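Local coordinates for protein acyl-CoA dehydrogenase (Bacillus anthracis, PDB 3OWA) that binds FAD and probably uses the flavin to oxidise acyl-CoA thioesters to enoyl-CoA, as other acyl-CoA dehydrogenases do, at residues E455-A458 against L459-Y462; N404-F407 against E408-E412; G130-E133 against Q134-K137; F28-E31 against D32-S35. All blocks are in the same frame, centred on the assembly; numbering follows the deposited sequence. Where two conformers were deposited one is given.

Interaction 1 (E455-A458 against L459-Y462)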
loop_
_atom_site.group_PDB
_atom_site.type_symbol
_atom_site.label_atom_id
_atom_site.label_comp_id
_atom_site.label_asym_id
_atom_site.label_seq_id
_atom_site.Cartn_x
_atom_site.Cartn_y
_atom_site.Cartn_z
ATOM N N GLU A 455 -35.752 -6.074 12.425
ATOM C CA GLU A 455 -35.488 -6.681 11.111
ATOM C C GLU A 455 -34.002 -7.032 10.894
ATOM O O GLU A 455 -33.117 -6.450 11.542
ATOM C CB GLU A 455 -35.972 -5.755 9.986
ATOM C CG GLU A 455 -37.468 -5.399 10.053
ATOM C CD GLU A 455 -37.905 -4.515 8.880
ATOM O OE1 GLU A 455 -37.182 -4.456 7.848
ATOM O OE2 GLU A 455 -38.981 -3.882 8.991
ATOM N N PRO A 456 -33.717 -8.001 9.994
ATOM C CA PRO A 456 -32.313 -8.193 9.586
ATOM C C PRO A 456 -31.743 -6.872 9.061
ATOM O O PRO A 456 -32.471 -6.117 8.417
ATOM C CB PRO A 456 -32.414 -9.219 8.451
ATOM C CG PRO A 456 -33.699 -9.967 8.720
ATOM C CD PRO A 456 -34.631 -8.959 9.334
ATOM N N LEU A 457 -30.476 -6.577 9.359
ATOM C CA LEU A 457 -29.841 -5.330 8.878
ATOM C C LEU A 457 -30.307 -4.053 9.602
ATOM O O LEU A 457 -29.936 -2.943 9.210
ATOM C CB LEU A 457 -30.026 -5.166 7.356
ATOM C CG LEU A 457 -29.124 -5.930 6.374
ATOM C CD1 LEU A 457 -28.880 -7.384 6.782
ATOM C CD2 LEU A 457 -29.663 -5.853 4.951
ATOM N N ALA A 458 -31.098 -4.210 10.665
ATOM C CA ALA A 458 -31.596 -3.066 11.436
ATOM C C ALA A 458 -30.474 -2.109 11.849
ATOM O O ALA A 458 -30.567 -0.899 11.642
ATOM C CB ALA A 458 -32.370 -3.544 12.684
ATOM N N LEU A 459 -29.420 -2.660 12.432
ATOM C CA LEU A 459 -28.301 -1.852 12.890
ATOM C C LEU A 459 -27.591 -1.140 11.715
ATOM O O LEU A 459 -27.254 0.039 11.805
ATOM C CB LEU A 459 -27.324 -2.690 13.717
ATOM C CG LEU A 459 -26.014 -1.976 14.077
ATOM C CD1 LEU A 459 -26.265 -0.753 14.961
ATOM C CD2 LEU A 459 -25.015 -2.942 14.719
ATOM N N GLN A 460 -27.409 -1.844 10.604
ATOM C CA GLN A 460 -26.656 -1.278 9.473
ATOM C C GLN A 460 -27.443 -0.167 8.789
ATOM O O GLN A 460 -26.866 0.843 8.404
ATOM C CB GLN A 460 -26.206 -2.385 8.502
ATOM C CG GLN A 460 -25.161 -3.343 9.122
ATOM C CD GLN A 460 -25.732 -4.266 10.204
ATOM O OE1 GLN A 460 -26.838 -4.776 10.070
ATOM N NE2 GLN A 460 -24.975 -4.478 11.273
ATOM N N LYS A 461 -28.767 -0.338 8.689
ATOM C CA LYS A 461 -29.645 0.713 8.185
ATOM C C LYS A 461 -29.590 1.946 9.080
ATOM O O LYS A 461 -29.651 3.080 8.616
ATOM C CB LYS A 461 -31.088 0.212 8.072
ATOM C CG LYS A 461 -31.339 -0.771 6.948
ATOM C CD LYS A 461 -32.841 -1.038 6.820
ATOM C CE LYS A 461 -33.131 -2.498 6.450
ATOM N NZ LYS A 461 -34.455 -2.993 6.991
ATOM N N TYR A 462 -29.476 1.710 10.375
ATOM C CA TYR A 462 -29.367 2.780 11.343
ATOM C C TYR A 462 -28.052 3.563 11.154
ATOM O O TYR A 462 -28.044 4.794 11.136
ATOM C CB TYR A 462 -29.528 2.205 12.765
ATOM C CG TYR A 462 -29.342 3.220 13.859
ATOM C CD1 TYR A 462 -30.399 4.036 14.276
ATOM C CD2 TYR A 462 -28.097 3.391 14.459
ATOM C CE1 TYR A 462 -30.205 4.992 15.283
ATOM C CE2 TYR A 462 -27.895 4.336 15.442
ATOM C CZ TYR A 462 -28.940 5.129 15.851
ATOM O OH TYR A 462 -28.700 6.048 16.841
HETATM O O HOH W 1 -34.159 -5.610 6.103
#
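Lys-461 reaches back over the start of its own helix to Glu-455, and the salt bridge between its NZ and Glu-455 OE1 is 3.2 Å long. The two side chains meet nearly at right angles, the glutamate running straight out beyond CG while the lysine bends partway along. A water strengthens the grip: it accepts from Lys-461 NZ at 2.8 Å and donates to Pro-456 O at 2.9 Å, tying the ammonium group to the backbone ahead of the helix. Behind this, Lys-461 N bonds to Leu-457 O at 2.9 Å with an almost straight N-H (171°), and Tyr-462 N follows with a more bent bond to Ala-458 O at 3.1 Å.

This is the entry to helix 458-482. Residues 455 to 458 make a type II beta turn, closed by Ala-458 N on Glu-455 O (3.1 Å), and Leu-457 occupies the N-cap with a positive phi of 74°. No side-chain cap is available from a leucine, but its carbonyl starts the helical bonding.

The packing is lighter. Lys-461 CB and CG lie by the Leu-457 carbonyl oxygen, and Lys-461 CE is 4.2 Å from Leu-457 CB. Gln-460 folds back through a bent chi2 (71°), which lays OE1 3.3 Å from Leu-457 CA. Farther out, Leu-457 rests on Thr-513 of helix 490-520 and on Val-529 of helix 526-554, while Leu-459 turns to His-573 and Leu-576.

Interaction 2 (N404-F407 against E408-E412); sequences NRIF and EGTNE. With FAD (flavin-adenine dinucleotide), chain E.
Arg-405 and Asn-411 meet across the bend that leads into helix 411-427. The Asn-411 amide crosses the arginine chain at about a right angle, with ND2 3.6 Å from Arg-405 CG, while Asn-411 N bonds to Arg-405 O at 3.0 Å from 34° outside the carbonyl plane. Thr-410 CA-H also leans on that oxygen, so the turn is compact here. Glycine suits the backbone shape at Gly-409, where a CB would crowd the carbonyl oxygen before it.

The other flank is wetter. One water joins Arg-405 NE to Asn-411 ND2, and a second, in the plane of the guanidinium, links Arg-405 NH2 to Glu-412 OE1, two atoms 5.8 Å apart. Arg-405 NH1 makes salt bridges to Asp-373 and to Asp-377 of the second subunit; Lys-365 gathers the Asn-411 OD1, Phe-407 and Gly-409 oxygens.

On the FAD side, in the conformer described, the edge of the Phe-407 ring meets the flavin, CE2 lying 3.6 Å from FAD C6. Thr-410 is the N-cap of the helix, with OG1 between its backbone N and carbonyl carbon (chi1 60°); there it accepts from Ile-413 N and donates to FAD O2B at 2.7 Å. On the adenosine ribose, FAD O2B donates in turn to Glu-412 OE2 at 3.0 Å. Lys-310 and Gln-381 of the second subunit also bind this carboxylate, consistent with helix start, ribose and partner subunit holding one another in place.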
loop_
_atom_site.group_PDB
_atom_site.type_symbol
_atom_site.label_atom_id
_atom_site.label_comp_id
_atom_site.label_asym_id
_atom_site.label_seq_id
_atom_site.Cartn_x
_atom_site.Cartn_y
_atom_site.Cartn_z
ATOM N N ASN A 404 -3.631 2.785 -10.811
ATOM C CA ASN A 404 -5.044 3.096 -10.853
ATOM C C ASN A 404 -5.371 4.259 -9.920
ATOM O O ASN A 404 -6.400 4.915 -10.118
ATOM C CB ASN A 404 -5.923 1.928 -10.454
ATOM C CG ASN A 404 -5.739 0.740 -11.370
ATOM O OD1 ASN A 404 -5.513 0.920 -12.553
ATOM N ND2 ASN A 404 -5.765 -0.476 -10.813
ATOM N N ARG A 405 -4.529 4.516 -8.914
ATOM C CA ARG A 405 -4.822 5.634 -7.982
ATOM C C ARG A 405 -4.382 6.956 -8.561
ATOM O O ARG A 405 -4.523 8.039 -7.931
ATOM C CB ARG A 405 -4.208 5.359 -6.605
ATOM C CG ARG A 405 -4.790 4.108 -5.931
ATOM C CD ARG A 405 -3.904 3.514 -4.836
ATOM N NE ARG A 405 -3.437 4.616 -3.978
ATOM C CZ ARG A 405 -2.367 4.550 -3.207
ATOM N NH1 ARG A 405 -1.629 3.427 -3.181
ATOM N NH2 ARG A 405 -2.008 5.635 -2.498
ATOM N N ILE A 406 -3.841 6.897 -9.773
ATOM C CA ILE A 406 -3.297 8.073 -10.423
ATOM C C ILE A 406 -4.073 8.398 -11.687
ATOM O O ILE A 406 -4.380 9.565 -11.943
ATOM C CB ILE A 406 -1.777 7.907 -10.671
ATOM C CG1 ILE A 406 -1.002 8.052 -9.362
ATOM C CG2 ILE A 406 -1.263 8.931 -11.691
ATOM C CD1 ILE A 406 0.255 7.252 -9.367
ATOM N N PHE A 407 -4.490 7.335 -12.393
ATOM C CA PHE A 407 -5.366 7.374 -13.576
ATOM C C PHE A 407 -6.648 8.108 -13.399
ATOM O O PHE A 407 -7.216 8.111 -12.292
ATOM C CB PHE A 407 -5.783 5.954 -13.974
ATOM C CG PHE A 407 -4.818 5.247 -14.887
ATOM C CD1 PHE A 407 -4.954 3.870 -15.103
ATOM C CD2 PHE A 407 -3.826 5.947 -15.578
ATOM C CE1 PHE A 407 -4.066 3.181 -15.974
ATOM C CE2 PHE A 407 -2.960 5.270 -16.474
ATOM C CZ PHE A 407 -3.079 3.895 -16.659
ATOM N N GLU A 408 -7.151 8.691 -14.498
ATOM C CA GLU A 408 -8.557 9.171 -14.464
ATOM C C GLU A 408 -8.748 10.190 -13.358
ATOM O O GLU A 408 -9.806 10.240 -12.689
ATOM C CB GLU A 408 -9.595 8.032 -14.382
ATOM C CG GLU A 408 -9.517 7.043 -15.596
ATOM C CD GLU A 408 -9.844 7.671 -17.007
ATOM O OE1 GLU A 408 -9.392 7.073 -18.032
ATOM O OE2 GLU A 408 -10.567 8.715 -17.119
ATOM N N GLY A 409 -7.729 11.027 -13.178
ATOM C CA GLY A 409 -7.762 11.991 -12.054
ATOM C C GLY A 409 -7.122 11.274 -10.868
ATOM O O GLY A 409 -7.522 10.148 -10.529
ATOM N N THR A 410 -6.094 11.873 -10.254
ATOM C CA THR A 410 -5.469 11.230 -9.089
ATOM C C THR A 410 -6.562 11.112 -8.039
ATOM O O THR A 410 -7.511 11.902 -8.052
ATOM C CB THR A 410 -4.360 12.063 -8.531
ATOM O OG1 THR A 410 -4.910 13.323 -8.128
ATOM C CG2 THR A 410 -3.286 12.342 -9.630
ATOM N N ASN A 411 -6.452 10.159 -7.113
ATOM C CA ASN A 411 -7.456 10.093 -6.081
ATOM C C ASN A 411 -7.569 11.388 -5.255
ATOM O O ASN A 411 -8.641 11.693 -4.708
ATOM C CB ASN A 411 -7.225 8.887 -5.190
ATOM C CG ASN A 411 -7.569 7.597 -5.905
ATOM O OD1 ASN A 411 -8.046 7.631 -7.045
ATOM N ND2 ASN A 411 -7.361 6.468 -5.252
ATOM N N GLU A 412 -6.494 12.167 -5.178
ATOM C CA GLU A 412 -6.597 13.460 -4.461
ATOM C C GLU A 412 -7.585 14.380 -5.197
ATOM O O GLU A 412 -8.438 15.028 -4.580
ATOM C CB GLU A 412 -5.234 14.180 -4.393
ATOM C CG GLU A 412 -4.195 13.468 -3.482
ATOM C CD GLU A 412 -3.745 12.106 -4.036
ATOM O OE1 GLU A 412 -3.722 11.113 -3.260
ATOM O OE2 GLU A 412 -3.424 12.038 -5.256
HETATM P PA FAD E . 0.479 15.803 -11.356
HETATM O O1A FAD E . 1.794 16.514 -11.559
HETATM O O2A FAD E . -0.714 16.442 -11.970
HETATM O O5B FAD E . 0.215 15.538 -9.822
HETATM C C5B FAD E . 1.235 15.263 -8.893
HETATM C C4B FAD E . 0.675 15.200 -7.479
HETATM O O4B FAD E . 0.122 16.469 -7.094
HETATM C C3B FAD E . -0.439 14.163 -7.380
HETATM O O3B FAD E . -0.460 13.539 -6.097
HETATM C C2B FAD E . -1.666 15.034 -7.477
HETATM O O2B FAD E . -2.781 14.456 -6.869
HETATM C C1B FAD E . -1.227 16.268 -6.731
HETATM N N9A FAD E . -2.031 17.429 -7.124
HETATM C C8A FAD E . -2.162 17.971 -8.376
HETATM N N7A FAD E . -2.987 19.032 -8.321
HETATM C C5A FAD E . -3.369 19.198 -7.042
HETATM C C6A FAD E . -4.205 20.147 -6.403
HETATM N N6A FAD E . -4.722 21.185 -7.073
HETATM N N1A FAD E . -4.405 20.028 -5.051
HETATM C C2A FAD E . -3.797 19.015 -4.324
HETATM N N3A FAD E . -2.947 18.104 -4.944
HETATM C C4A FAD E . -2.754 18.185 -6.280
HETATM N N1 FAD E . -3.334 10.603 -20.213
HETATM C C2 FAD E . -4.080 10.634 -21.370
HETATM O O2 FAD E . -4.667 11.645 -21.691
HETATM N N3 FAD E . -4.191 9.537 -22.200
HETATM C C4 FAD E . -3.544 8.377 -21.917
HETATM O O4 FAD E . -3.695 7.418 -22.692
HETATM C C4X FAD E . -2.788 8.321 -20.742
HETATM N N5 FAD E . -2.092 7.166 -20.447
HETATM C C5X FAD E . -1.284 7.110 -19.321
HETATM C C6 FAD E . -0.593 5.923 -19.056
HETATM C C7 FAD E . 0.245 5.861 -17.948
HETATM C C7M FAD E . 1.009 4.585 -17.666
HETATM C C8 FAD E . 0.363 7.002 -17.124
HETATM C C8M FAD E . 1.219 7.044 -15.899
HETATM C C9 FAD E . -0.368 8.160 -17.368
HETATM C C9A FAD E . -1.191 8.235 -18.466
HETATM N N10 FAD E . -1.923 9.385 -18.716
HETATM C C10 FAD E . -2.678 9.445 -19.880
HETATM C "C1'" FAD E . -1.763 10.630 -17.854
HETATM C "C2'" FAD E . -2.252 10.464 -16.410
HETATM O "O2'" FAD E . -3.587 10.049 -16.237
HETATM C "C3'" FAD E . -1.598 11.625 -15.401
HETATM O "O3'" FAD E . -0.525 10.950 -14.846
HETATM C "C4'" FAD E . -2.410 12.096 -14.469
HETATM O "O4'" FAD E . -3.536 12.632 -15.160
HETATM C "C5'" FAD E . -1.876 13.004 -13.362
HETATM O "O5'" FAD E . -0.903 13.841 -13.930
HETATM P P FAD E . 0.602 13.903 -13.450
HETATM O O1P FAD E . 1.129 12.488 -13.546
HETATM O O2P FAD E . 1.349 14.907 -14.280
HETATM O O3P FAD E . 0.584 14.273 -11.899
HETATM O O HOH W 2 -5.407 6.602 -3.140
HETATM O O HOH W 3 -3.661 8.405 -2.674
#

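Interaction 3 (G130-E133 against Q134-K137); sequences GNEE and QKKK
Gly-130 CA lies against the end of the Gln-134 side chain, 3.3 Å from Gln-134 OE1, and the glycine carbonyl oxygen lies beside the methylenes of Lys-135. Next comes Asn-131, the N-cap of helix 132-144, which forms a capping box with Gln-134. With CG lodged between its backbone N and carbonyl carbon (chi1 62°), Asn-131 points OD1 at Gln-134 N, 2.8 Å away and almost straight. Gln-134 returns the favour through OE1, which takes Asn-131 N at 2.8 Å, tilted 24° from the amide plane. The two amides are stacked, their planes 19° apart, with Gln-134 CD 3.5 Å from Asn-131 ND2. Glu-132 crosses Lys-135 and runs side by side with Lys-136, but neither pair closes into a salt bridge; a water joins Glu-132 OE1 to Lys-135 NZ. Glu-133 O receives Lys-137 N at 3.0 Å in the ordinary helical pattern.

Surrounding groups take up the polar ends. Tyr-88 OH bonds Glu-132, Lys-136 reaches Glu-87 O, and Lys-135 reaches Lys-345 O of helix 341-346. Gln-134 NE2 bonds the carbonyls of Glu-248 and Leu-250, joining this helix start to strand 250-251 of the beta domain and the loop just before it.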
loop_
_atom_site.group_PDB
_atom_site.type_symbol
_atom_site.label_atom_id
_atom_site.label_comp_id
_atom_site.label_asym_id
_atom_site.label_seq_id
_atom_site.Cartn_x
_atom_site.Cartn_y
_atom_site.Cartn_z
ATOM N N GLY A 130 -19.144 13.165 -31.742
ATOM C CA GLY A 130 -18.884 13.253 -33.190
ATOM C C GLY A 130 -20.129 13.728 -33.943
ATOM O O GLY A 130 -21.254 13.448 -33.515
ATOM N N ASN A 131 -19.938 14.441 -35.058
ATOM C CA ASN A 131 -21.057 14.761 -35.933
ATOM C C ASN A 131 -21.319 13.544 -36.805
ATOM O O ASN A 131 -20.536 12.582 -36.787
ATOM C CB ASN A 131 -20.804 16.014 -36.784
ATOM C CG ASN A 131 -19.624 15.866 -37.730
ATOM O OD1 ASN A 131 -19.398 14.815 -38.330
ATOM N ND2 ASN A 131 -18.881 16.933 -37.888
ATOM N N GLU A 132 -22.409 13.599 -37.576
ATOM C CA GLU A 132 -22.883 12.454 -38.326
ATOM C C GLU A 132 -21.806 11.910 -39.237
ATOM O O GLU A 132 -21.634 10.695 -39.347
ATOM C CB GLU A 132 -24.116 12.838 -39.159
ATOM C CG GLU A 132 -24.780 11.667 -39.897
ATOM C CD GLU A 132 -25.375 10.603 -38.947
ATOM O OE1 GLU A 132 -25.486 10.846 -37.720
ATOM O OE2 GLU A 132 -25.741 9.519 -39.449
ATOM N N GLU A 133 -21.094 12.813 -39.898
ATOM C CA GLU A 133 -20.055 12.448 -40.841
ATOM C C GLU A 133 -18.870 11.749 -40.140
ATOM O O GLU A 133 -18.367 10.733 -40.605
ATOM C CB GLU A 133 -19.593 13.708 -41.583
ATOM C CG GLU A 133 -18.520 13.474 -42.608
ATOM C CD GLU A 133 -17.798 14.752 -43.011
ATOM O OE1 GLU A 133 -17.628 15.651 -42.147
ATOM O OE2 GLU A 133 -17.387 14.843 -44.194
ATOM N N GLN A 134 -18.445 12.303 -39.013
ATOM C CA GLN A 134 -17.378 11.696 -38.202
ATOM C C GLN A 134 -17.777 10.305 -37.694
ATOM O O GLN A 134 -17.005 9.377 -37.787
ATOM C CB GLN A 134 -17.006 12.631 -37.055
ATOM C CG GLN A 134 -16.355 13.942 -37.532
ATOM C CD GLN A 134 -16.373 14.992 -36.458
ATOM O OE1 GLN A 134 -17.214 14.955 -35.541
ATOM N NE2 GLN A 134 -15.442 15.938 -36.548
ATOM N N LYS A 135 -19.007 10.147 -37.225
ATOM C CA LYS A 135 -19.437 8.839 -36.767
ATOM C C LYS A 135 -19.475 7.799 -37.866
ATOM O O LYS A 135 -18.959 6.701 -37.682
ATOM C CB LYS A 135 -20.772 8.912 -36.037
ATOM C CG LYS A 135 -20.719 9.837 -34.835
ATOM C CD LYS A 135 -21.997 9.725 -33.988
ATOM C CE LYS A 135 -23.101 10.594 -34.556
ATOM N NZ LYS A 135 -24.202 10.766 -33.605
ATOM N N LYS A 136 -20.043 8.135 -39.026
ATOM C CA LYS A 136 -20.158 7.132 -40.091
ATOM C C LYS A 136 -18.811 6.769 -40.660
ATOM O O LYS A 136 -18.604 5.642 -41.061
ATOM C CB LYS A 136 -21.124 7.563 -41.214
ATOM C CG LYS A 136 -22.571 7.546 -40.765
ATOM C CD LYS A 136 -23.530 7.308 -41.931
ATOM C CE LYS A 136 -24.131 5.882 -41.925
ATOM N NZ LYS A 136 -25.012 5.573 -40.727
ATOM N N LYS A 137 -17.893 7.727 -40.673
ATOM C CA LYS A 137 -16.521 7.464 -41.045
ATOM C C LYS A 137 -15.790 6.562 -40.029
ATOM O O LYS A 137 -15.303 5.495 -40.405
ATOM C CB LYS A 137 -15.763 8.784 -41.225
ATOM C CG LYS A 137 -14.332 8.669 -41.755
ATOM C CD LYS A 137 -14.010 9.882 -42.607
ATOM C CE LYS A 137 -12.731 10.603 -42.234
ATOM N NZ LYS A 137 -11.468 10.129 -42.871
HETATM O O HOH W 4 -25.513 12.459 -35.338
#

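Interaction 4 (F28-E31 against D32-S35); sequences FTPE and DFSS
Phe-28 lays its ring against Asp-32 and Phe-33 at once: CE1 comes within 3.4 Å of Asp-32 CB, and CE2 within 3.9 Å of Phe-33 CE2. The latter carbon lies at the edge of the Phe-28 ring, near its plane, and the two phenylalanine side chains cross at about a right angle. The Phe-28 ring swings over the turn that follows because its chi1 is trans (-177°).

Phe-33 in turn packs on Pro-30. Pro-30 CA stands 3.7 Å from the ring centroid and 11° off the normal, a CH-pi contact, and Pro-30 O lies over the same ring toward its rim. That oxygen also accepts from Phe-33 N at 3.1 Å, the N-H arriving well above the carbonyl plane, in keeping with the i to i+3 bonding of the 3-10 turn. The turn leads into helix 35-52, with Ser-34 at its N-cap. Outside it, Phe-33 makes an edge-to-face pair with Tyr-326 and touches Val-96 and Leu-100 of helix 95-105.

Polar bonds lock the other side. Asp-32 OD2 takes Thr-29 N at 2.9 Å on its anti side, and Asp-32 N answers with Thr-29 O at 2.9 Å. A water bridges Glu-31 O and Phe-33 O.

Beyond the turn, Asp-32 OD2 pairs with Lys-515 and Glu-31 with Arg-512, both on helix 490-520. One carboxylate oxygen thus serves a backbone amide and a lysine together, an environment that would probably favour its ionised form.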
loop_
_atom_site.group_PDB
_atom_site.type_symbol
_atom_site.label_atom_id
_atom_site.label_comp_id
_atom_site.label_asym_id
_atom_site.label_seq_id
_atom_site.Cartn_x
_atom_site.Cartn_y
_atom_site.Cartn_z
ATOM N N PHE A 28 -29.717 -0.859 -8.633
ATOM C CA PHE A 28 -29.376 -2.001 -9.470
ATOM C C PHE A 28 -28.240 -2.792 -8.795
ATOM O O PHE A 28 -27.298 -2.198 -8.270
ATOM C CB PHE A 28 -28.982 -1.534 -10.881
ATOM C CG PHE A 28 -28.687 -2.663 -11.826
ATOM C CD1 PHE A 28 -29.724 -3.315 -12.483
ATOM C CD2 PHE A 28 -27.375 -3.086 -12.036
ATOM C CE1 PHE A 28 -29.471 -4.378 -13.343
ATOM C CE2 PHE A 28 -27.104 -4.151 -12.878
ATOM C CZ PHE A 28 -28.158 -4.794 -13.548
ATOM N N THR A 29 -28.350 -4.121 -8.783
ATOM C CA THR A 29 -27.345 -4.977 -8.155
ATOM C C THR A 29 -26.948 -6.123 -9.096
ATOM O O THR A 29 -27.674 -6.420 -10.027
ATOM C CB THR A 29 -27.860 -5.604 -6.815
ATOM O OG1 THR A 29 -28.711 -6.698 -7.115
ATOM C CG2 THR A 29 -28.594 -4.592 -5.937
ATOM N N PRO A 30 -25.810 -6.794 -8.828
ATOM C CA PRO A 30 -25.494 -7.942 -9.674
ATOM C C PRO A 30 -26.583 -9.025 -9.717
ATOM O O PRO A 30 -26.634 -9.792 -10.688
ATOM C CB PRO A 30 -24.191 -8.479 -9.071
ATOM C CG PRO A 30 -23.507 -7.247 -8.455
ATOM C CD PRO A 30 -24.660 -6.371 -7.993
ATOM N N GLU A 31 -27.452 -9.092 -8.698
ATOM C CA GLU A 31 -28.546 -10.082 -8.677
ATOM C C GLU A 31 -29.611 -9.770 -9.741
ATOM O O GLU A 31 -30.398 -10.638 -10.135
ATOM C CB GLU A 31 -29.173 -10.209 -7.260
ATOM C CG GLU A 31 -28.304 -10.939 -6.224
ATOM C CD GLU A 31 -26.961 -10.214 -5.889
ATOM O OE1 GLU A 31 -26.966 -9.031 -5.499
ATOM O OE2 GLU A 31 -25.896 -10.849 -5.999
ATOM N N ASP A 32 -29.592 -8.529 -10.226
ATOM C CA ASP A 32 -30.456 -8.070 -11.296
ATOM C C ASP A 32 -29.931 -8.356 -12.720
ATOM O O ASP A 32 -30.600 -8.011 -13.688
ATOM C CB ASP A 32 -30.715 -6.569 -11.109
ATOM C CG ASP A 32 -31.395 -6.257 -9.764
ATOM O OD1 ASP A 32 -32.323 -7.015 -9.402
ATOM O OD2 ASP A 32 -31.016 -5.286 -9.074
ATOM N N PHE A 33 -28.752 -8.970 -12.860
ATOM C CA PHE A 33 -28.224 -9.310 -14.187
ATOM C C PHE A 33 -29.217 -10.229 -14.905
ATOM O O PHE A 33 -29.768 -11.123 -14.274
ATOM C CB PHE A 33 -26.897 -10.068 -14.087
ATOM C CG PHE A 33 -25.711 -9.221 -13.638
ATOM C CD1 PHE A 33 -24.602 -9.828 -13.081
ATOM C CD2 PHE A 33 -25.727 -7.842 -13.755
ATOM C CE1 PHE A 33 -23.492 -9.068 -12.653
ATOM C CE2 PHE A 33 -24.622 -7.068 -13.327
ATOM C CZ PHE A 33 -23.515 -7.695 -12.788
ATOM N N SER A 34 -29.422 -10.021 -16.200
ATOM C CA SER A 34 -30.211 -10.943 -17.027
ATOM C C SER A 34 -29.338 -12.123 -17.497
ATOM O O SER A 34 -28.119 -12.103 -17.332
ATOM C CB SER A 34 -30.698 -10.198 -18.264
ATOM O OG SER A 34 -29.593 -9.917 -19.115
ATOM N N SER A 35 -29.946 -13.134 -18.119
ATOM C CA SER A 35 -29.192 -14.199 -18.791
ATOM C C SER A 35 -28.277 -13.661 -19.912
ATOM O O SER A 35 -27.215 -14.231 -20.156
ATOM C CB SER A 35 -30.135 -15.263 -19.389
ATOM O OG SER A 35 -30.917 -15.871 -18.352
HETATM O O HOH W 5 -31.881 -11.185 -12.242
#

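In the fold
Interaction 2 is the one at the cofactor: its turn holds the adenosine ribose of FAD and, in one conformer of Phe-407, meets the flavin; its centre is about 10 Å from the chain's centre, with the second subunit alongside. The others are local structures at helix entries farther out. Interactions 1 and 3 lie on opposite sides of the chain's centre, about 52 Å apart between centres. Interaction 4 is the nearest neighbour of interaction 1, with about 11 Å between nearest atoms, and helix 490-520 connects them, since side chains of both lean on it. Interaction 3, by the beta domain, comes no closer than about 18 Å to interaction 2. None of the four touches another.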